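Local coordinates for Hep_Hag family (Burkholderia pseudomallei, PDB 3S6L), which forms part of a trimeric autotransporter adhesin whose YadA-like head is thought to mediate attachment to host epithelial cells, at residues A116-P119 and N120-A123; G153-G156 and T157-A160. All coordinates share one frame; numbering follows the deposited sequence.

Contact 1 (A116-P119 and N120-A123)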
# COMPACT_ATOMS: atom_id res chain seq x y z
N ALA A 116 2.82 -12.87 -3.39
CA ALA A 116 2.66 -12.77 -4.84
C ALA A 116 3.92 -13.33 -5.44
O ALA A 116 4.94 -12.63 -5.56
CB ALA A 116 2.43 -11.35 -5.29
N ALA A 117 3.84 -14.62 -5.81
CA ALA A 117 5.02 -15.38 -6.14
C ALA A 117 5.28 -15.46 -7.64
O ALA A 117 6.43 -15.48 -8.06
CB ALA A 117 4.94 -16.79 -5.50
N ALA A 118 4.22 -15.53 -8.44
CA ALA A 118 4.34 -15.75 -9.89
C ALA A 118 4.63 -14.41 -10.58
O ALA A 118 4.25 -13.39 -10.05
CB ALA A 118 3.06 -16.38 -10.43
N PRO A 119 5.32 -14.42 -11.74
CA PRO A 119 5.58 -13.15 -12.46
C PRO A 119 4.27 -12.46 -12.81
O PRO A 119 3.32 -13.14 -13.20
CB PRO A 119 6.26 -13.60 -13.76
CG PRO A 119 5.95 -15.13 -13.86
CD PRO A 119 5.93 -15.58 -12.43
N ASN A 120 4.22 -11.14 -12.65
CA ASN A 120 3.09 -10.35 -13.11
C ASN A 120 1.77 -10.66 -12.39
O ASN A 120 0.68 -10.45 -12.95
CB ASN A 120 2.93 -10.49 -14.64
CG ASN A 120 2.28 -9.26 -15.28
OD1 ASN A 120 2.61 -8.11 -14.93
ND2 ASN A 120 1.35 -9.51 -16.22
N SER A 121 1.89 -11.17 -11.16
CA SER A 121 0.72 -11.55 -10.38
C SER A 121 0.48 -10.58 -9.26
O SER A 121 1.36 -9.75 -8.97
CB SER A 121 0.89 -12.93 -9.79
OG SER A 121 1.93 -12.96 -8.83
N ALA A 122 -0.71 -10.68 -8.67
CA ALA A 122 -1.04 -9.93 -7.48
C ALA A 122 -1.79 -10.76 -6.46
O ALA A 122 -2.64 -11.59 -6.81
CB ALA A 122 -1.87 -8.65 -7.83
N ALA A 123 -1.49 -10.51 -5.20
CA ALA A 123 -2.16 -11.18 -4.09
C ALA A 123 -2.81 -10.10 -3.27
O ALA A 123 -2.11 -9.20 -2.78
CB ALA A 123 -1.15 -11.97 -3.26
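S121 grips the backbone O of A118 twice, through its hydroxyl and its N-H. The hydroxyl OG of S121 donates to the backbone O of A118 at 2.7 Å, arriving 31° out of the carbonyl plane, while the backbone N of S121 adds a weak, bent bond to that same oxygen at 3.4 Å. Rotation about chi1 (66°) sets OG between the serine's own N and carbonyl carbon, which swings the hydroxyl back across the turn. The stronger grip on A118 O therefore comes from a side chain, a clear case of a serine reinforcing a turn whose backbone bond is long.

Methyl groups flank the hydroxyl: the CB atoms of A116 and A118 each sit 3.9 Å from S121 OG, and A116 CB meets A123 CB at 4.2 Å. The corner itself is a type II beta turn from A118 to S121, with P119 and N120 at its two central positions; N120 takes the positive phi (65°) such a turn requires. Its side chain leads away, and ND2 bonds to N134 OD1, while its carbonyl O accepts from R145 of the second subunit.

Farther out, S121 and A123 pack on A130 of strand 129-130, and A116 O accepts from S107 OG. The turn is thus a corner of the left-handed beta-roll of the YadA-like head, carrying the chain from strand 115-116 into strand 122-124, which lies between strands 108-110 and 135-137.

Contact 2 (G153-G156 and T157-A160)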
# COMPACT_ATOMS: atom_id res chain seq x y z
N GLY A 153 -20.64 -5.34 -15.76
CA GLY A 153 -19.66 -5.16 -16.81
C GLY A 153 -20.22 -4.59 -18.11
O GLY A 153 -21.39 -4.83 -18.47
N ILE A 154 -19.38 -3.86 -18.82
CA ILE A 154 -19.79 -3.22 -20.06
C ILE A 154 -19.01 -3.76 -21.25
O ILE A 154 -19.62 -4.21 -22.23
CB ILE A 154 -19.62 -1.69 -20.00
CG1 ILE A 154 -20.62 -1.07 -19.01
CG2 ILE A 154 -19.86 -1.06 -21.40
CD1 ILE A 154 -20.36 0.45 -18.70
N ASP A 155 -17.68 -3.71 -21.17
CA ASP A 155 -16.80 -4.23 -22.24
C ASP A 155 -16.53 -5.71 -22.07
O ASP A 155 -16.65 -6.25 -20.96
CB ASP A 155 -15.47 -3.48 -22.29
CG ASP A 155 -15.63 -2.00 -22.68
OD1 ASP A 155 -16.60 -1.65 -23.40
OD2 ASP A 155 -14.79 -1.18 -22.27
N GLY A 156 -16.15 -6.37 -23.16
CA GLY A 156 -15.87 -7.81 -23.14
C GLY A 156 -15.04 -8.26 -21.93
O GLY A 156 -15.30 -9.31 -21.34
N THR A 157 -14.04 -7.45 -21.58
CA THR A 157 -13.08 -7.81 -20.53
C THR A 157 -13.41 -7.22 -19.16
O THR A 157 -12.52 -7.07 -18.32
CB THR A 157 -11.60 -7.49 -20.94
OG1 THR A 157 -11.46 -6.10 -21.27
CG2 THR A 157 -11.16 -8.33 -22.14
N ASP A 158 -14.68 -6.86 -18.94
CA ASP A 158 -15.16 -6.45 -17.63
C ASP A 158 -15.71 -7.67 -16.93
O ASP A 158 -16.28 -8.52 -17.59
CB ASP A 158 -16.28 -5.41 -17.75
CG ASP A 158 -15.80 -4.09 -18.33
OD1 ASP A 158 -14.57 -3.91 -18.53
OD2 ASP A 158 -16.66 -3.22 -18.58
N ALA A 159 -15.54 -7.78 -15.60
CA ALA A 159 -16.21 -8.82 -14.82
C ALA A 159 -17.75 -8.77 -14.95
O ALA A 159 -18.36 -7.69 -15.08
CB ALA A 159 -15.81 -8.72 -13.35
N ALA A 160 -18.37 -9.96 -14.92
CA ALA A 160 -19.82 -10.09 -14.89
C ALA A 160 -20.25 -10.18 -13.44
O ALA A 160 -19.68 -10.95 -12.66
CB ALA A 160 -20.28 -11.36 -15.65
O HOH W 1 -13.75 -1.25 -19.88
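D158 folds its carboxylate back toward the residues that lead into the turn and accepts hydrogen bonds from two successive backbone N-H groups with a single oxygen. OD2 accepts from I154 N and from D155 N, each at 2.8 Å, but the two donors approach it differently. The bond from I154 uses the anti lone pair, the one facing away from OD1; D155 N instead comes from above the carboxylate plane, 71° out of it.

The conformation of D158 lets one oxygen receive both N-H groups. With chi1 at -67°, CG stands beside the residue's own N and opposite its carbonyl carbon, and the carboxylate reaches toward I154 and D155. On the way, D158 CB passes 3.5 Å from G153 CA. D155 has nearly the same chi1, yet its carboxylate is not in contact with that of D158: a water donates to D155 OD2 at 2.6 Å and to D158 OD1 at 3.1 Å, bridging two acids that would probably repel each other. T157 points away overall; chi1 of 56° puts OG1 between its own N and carbonyl carbon, and CG2, beside the N, lies near the carbonyl carbon of G156.

Beneath the side chains, D158 N donates to D155 O at 2.9 Å and closes a type I beta turn around G156 and T157. OD2 also forms a salt bridge with R146 of the third subunit, which would be expected to stabilise the negative charge on D158. A159 and A160 make backbone hydrogen bonds to that subunit as well. The arrangement is a type I turn braced by the aspartate at its last position, set in the loop between strand 146-148 and helix 162-168, packed against the other subunits of the trimer, in the coiled-stalk region.

Contact 1 precedes contact 2 along the chain, and their centres lie 23 Å apart, with about 14 Å between nearest atoms and no touch. They share no sheet. Contact 1 belongs to the repeated head, where the chain steps between short strands, with its centre about 10 Å from the centre of the chain; the centre of contact 2 lies about 28 Å from it, in the loop before helix 162-168. Both are tight turns reinforced by a side chain, and both meet other subunits: contact 1 through R145 of the second, contact 2 through R146 of the third and through backbone bonds to both. Such turns thus occur both within the beta-roll head and in the stalk region that follows along the chain.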